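Local coordinates for putative acyl-CoA N-acyltransferase (Klebsiella pneumoniae subsp. pneumoniae, PDB 3LOD), which probably transfers an acyl group from acyl-CoA to an acceptor, as a member of the GNAT acetyltransferase family, at residues Ala98-Ala101 with Lys102-Arg106. Sequence-based numbering, arbitrary orientation.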
ATOM      1  N   ALA A  98       5.167  -7.790  -3.179  1.00 21.23           N
ATOM      2  CA  ALA A  98       6.497  -7.225  -3.182  1.00 20.04           C
ATOM      3  C   ALA A  98       6.707  -6.404  -1.916  1.00 20.18           C
ATOM      4  O   ALA A  98       7.840  -6.354  -1.393  1.00 20.92           O
ATOM      5  CB  ALA A  98       6.706  -6.389  -4.411  1.00 18.99           C
ATOM      6  N   LEU A  99       5.636  -5.773  -1.411  1.00 18.90           N
ATOM      7  CA  LEU A  99       5.714  -4.994  -0.177  1.00 18.69           C
ATOM      8  C   LEU A  99       5.836  -5.947   1.023  1.00 19.43           C
ATOM      9  O   LEU A  99       6.581  -5.708   1.982  1.00 18.47           O
ATOM     10  CB  LEU A  99       4.469  -4.098  -0.020  1.00 18.78           C
ATOM     11  CG  LEU A  99       4.382  -2.870  -0.954  1.00 16.04           C
ATOM     12  CD1 LEU A  99       2.946  -2.402  -1.101  1.00 14.23           C
ATOM     13  CD2 LEU A  99       5.223  -1.741  -0.423  1.00  5.39           C
ATOM     14  N   GLU A 100       5.075  -7.024   0.961  1.00 19.86           N
ATOM     15  CA  GLU A 100       5.188  -8.078   1.961  1.00 20.67           C
ATOM     16  C   GLU A 100       6.611  -8.598   1.956  1.00 20.83           C
ATOM     17  O   GLU A 100       7.263  -8.701   3.022  1.00 20.76           O
ATOM     18  CB  GLU A 100       4.179  -9.210   1.683  1.00 20.75           C
ATOM     19  CG  GLU A 100       2.754  -8.725   1.696  1.00 21.22           C
ATOM     20  CD  GLU A 100       1.760  -9.832   1.401  1.00 27.41           C
ATOM     21  OE1 GLU A 100       2.158 -10.880   0.833  1.00 29.47           O
ATOM     22  OE2 GLU A 100       0.571  -9.651   1.746  1.00 28.22           O
ATOM     23  N   ALA A 101       7.141  -8.913   0.779  1.00 21.49           N
ATOM     24  CA  ALA A 101       8.516  -9.487   0.810  1.00 22.15           C
ATOM     25  C   ALA A 101       9.466  -8.496   1.513  1.00 22.54           C
ATOM     26  O   ALA A 101      10.252  -8.893   2.382  1.00 23.52           O
ATOM     27  CB  ALA A 101       9.046  -9.943  -0.584  1.00 20.06           C
ATOM     28  N   LYS A 102       9.349  -7.206   1.201  1.00 22.90           N
ATOM     29  CA  LYS A 102      10.246  -6.227   1.806  1.00 23.62           C
ATOM     30  C   LYS A 102      10.021  -6.079   3.310  1.00 23.19           C
ATOM     31  O   LYS A 102      10.967  -5.807   4.072  1.00 23.26           O
ATOM     32  CB  LYS A 102      10.264  -4.892   1.034  1.00 23.84           C
ATOM     33  CG  LYS A 102      11.073  -5.079  -0.265  1.00 29.02           C
ATOM     34  CD  LYS A 102      12.038  -3.923  -0.681  1.00 36.15           C
ATOM     35  CE  LYS A 102      13.193  -3.688   0.305  1.00 40.23           C
ATOM     36  NZ  LYS A 102      14.191  -2.643  -0.171  1.00 39.82           N
ATOM     37  N   ALA A 103       8.786  -6.291   3.742  1.00 22.74           N
ATOM     38  CA  ALA A 103       8.479  -6.143   5.150  1.00 23.14           C
ATOM     39  C   ALA A 103       9.117  -7.326   5.887  1.00 23.28           C
ATOM     40  O   ALA A 103       9.771  -7.142   6.914  1.00 24.35           O
ATOM     41  CB  ALA A 103       6.975  -6.071   5.374  1.00 22.16           C
ATOM     42  N   ARG A 104       8.986  -8.521   5.352  1.00 22.53           N
ATOM     43  CA  ARG A 104       9.683  -9.618   5.982  1.00 23.48           C
ATOM     44  C   ARG A 104      11.164  -9.359   6.139  1.00 24.68           C
ATOM     45  O   ARG A 104      11.716  -9.686   7.170  1.00 25.75           O
ATOM     46  CB  ARG A 104       9.506 -10.919   5.237  1.00 22.89           C
ATOM     47  CG  ARG A 104       8.159 -11.501   5.393  1.00 22.52           C
ATOM     48  CD  ARG A 104       8.043 -12.890   4.713  1.00 26.95           C
ATOM     49  NE  ARG A 104       6.626 -13.080   4.395  1.00 33.78           N
ATOM     50  CZ  ARG A 104       6.085 -12.883   3.186  1.00 35.04           C
ATOM     51  NH1 ARG A 104       6.854 -12.602   2.136  1.00 32.77           N
ATOM     52  NH2 ARG A 104       4.772 -13.012   3.023  1.00 36.41           N
ATOM     53  N   GLN A 105      11.843  -8.789   5.156  1.00 25.65           N
ATOM     54  CA  GLN A 105      13.302  -8.695   5.299  1.00 27.21           C
ATOM     55  C   GLN A 105      13.653  -7.759   6.434  1.00 26.66           C
ATOM     56  O   GLN A 105      14.791  -7.675   6.859  1.00 25.45           O
ATOM     57  CB  GLN A 105      13.955  -8.179   4.034  1.00 27.93           C
ATOM     58  CG  GLN A 105      14.060  -9.211   2.943  1.00 34.08           C
ATOM     59  CD  GLN A 105      13.979  -8.565   1.533  1.00 41.03           C
ATOM     60  OE1 GLN A 105      14.590  -7.508   1.268  1.00 40.57           O
ATOM     61  NE2 GLN A 105      13.200  -9.199   0.632  1.00 44.09           N
ATOM     62  N   ARG A 106      12.648  -7.044   6.908  1.00 27.20           N
ATOM     63  CA  ARG A 106      12.823  -6.102   7.989  1.00 27.91           C
ATOM     64  C   ARG A 106      12.213  -6.647   9.294  1.00 27.52           C
ATOM     65  O   ARG A 106      11.975  -5.898  10.254  1.00 27.93           O
ATOM     66  CB  ARG A 106      12.236  -4.757   7.561  1.00 29.01           C
ATOM     67  CG  ARG A 106      12.922  -4.198   6.284  1.00 31.34           C
ATOM     68  CD  ARG A 106      14.276  -3.575   6.614  1.00 35.35           C
ATOM     69  NE  ARG A 106      14.148  -2.738   7.809  1.00 39.34           N
ATOM     70  CZ  ARG A 106      13.891  -1.425   7.788  1.00 43.75           C
ATOM     71  NH1 ARG A 106      13.761  -0.751   6.622  1.00 42.37           N
ATOM     72  NH2 ARG A 106      13.782  -0.778   8.947  1.00 44.67           N
TER
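Glu100 and Arg104 sit one turn apart in the last part of helix 91-104, a local i to i+4 contact on the helix of a beta-alpha-beta unit in the GNAT fold. Four i to i+4 backbone hydrogen bonds run through this turn. That from Arg104 N to Glu100 O is 2.9 Å long and nearly linear, with an angle of 172° at the hydrogen, whereas Lys102 N reaches Ala98 O at 3.1 Å. Ala103 N bonds Leu99 O, and Gln105 N closes the series on Ala101 O; a weak i to i+3 bond joins Ala103 N to Glu100 O. The side chains of Glu100 and Arg104 run alongside each other in the same direction, their carboxylate and guanidinium planes 76° apart. With CG beside its backbone N (chi1 -73°), Arg104 lies back along the preceding turn, one guanidinium face over Glu100 C and NH1 3.8 Å from Ala101 CA. NH2 stays 4.0 Å from Glu100 OE1, too far for a salt bridge, while NE bonds weakly to Leu153 O. Glu100 OE2 is hydrogen-bonded to Tyr131 OH and salt-bridged to Lys151 NZ of strand 146-152. On the sheet-facing side, Leu99 packs on Ile50 and Leu52 of strand 49-55, and both Leu99 and Ala103 touch Ile67 of strand 61-69.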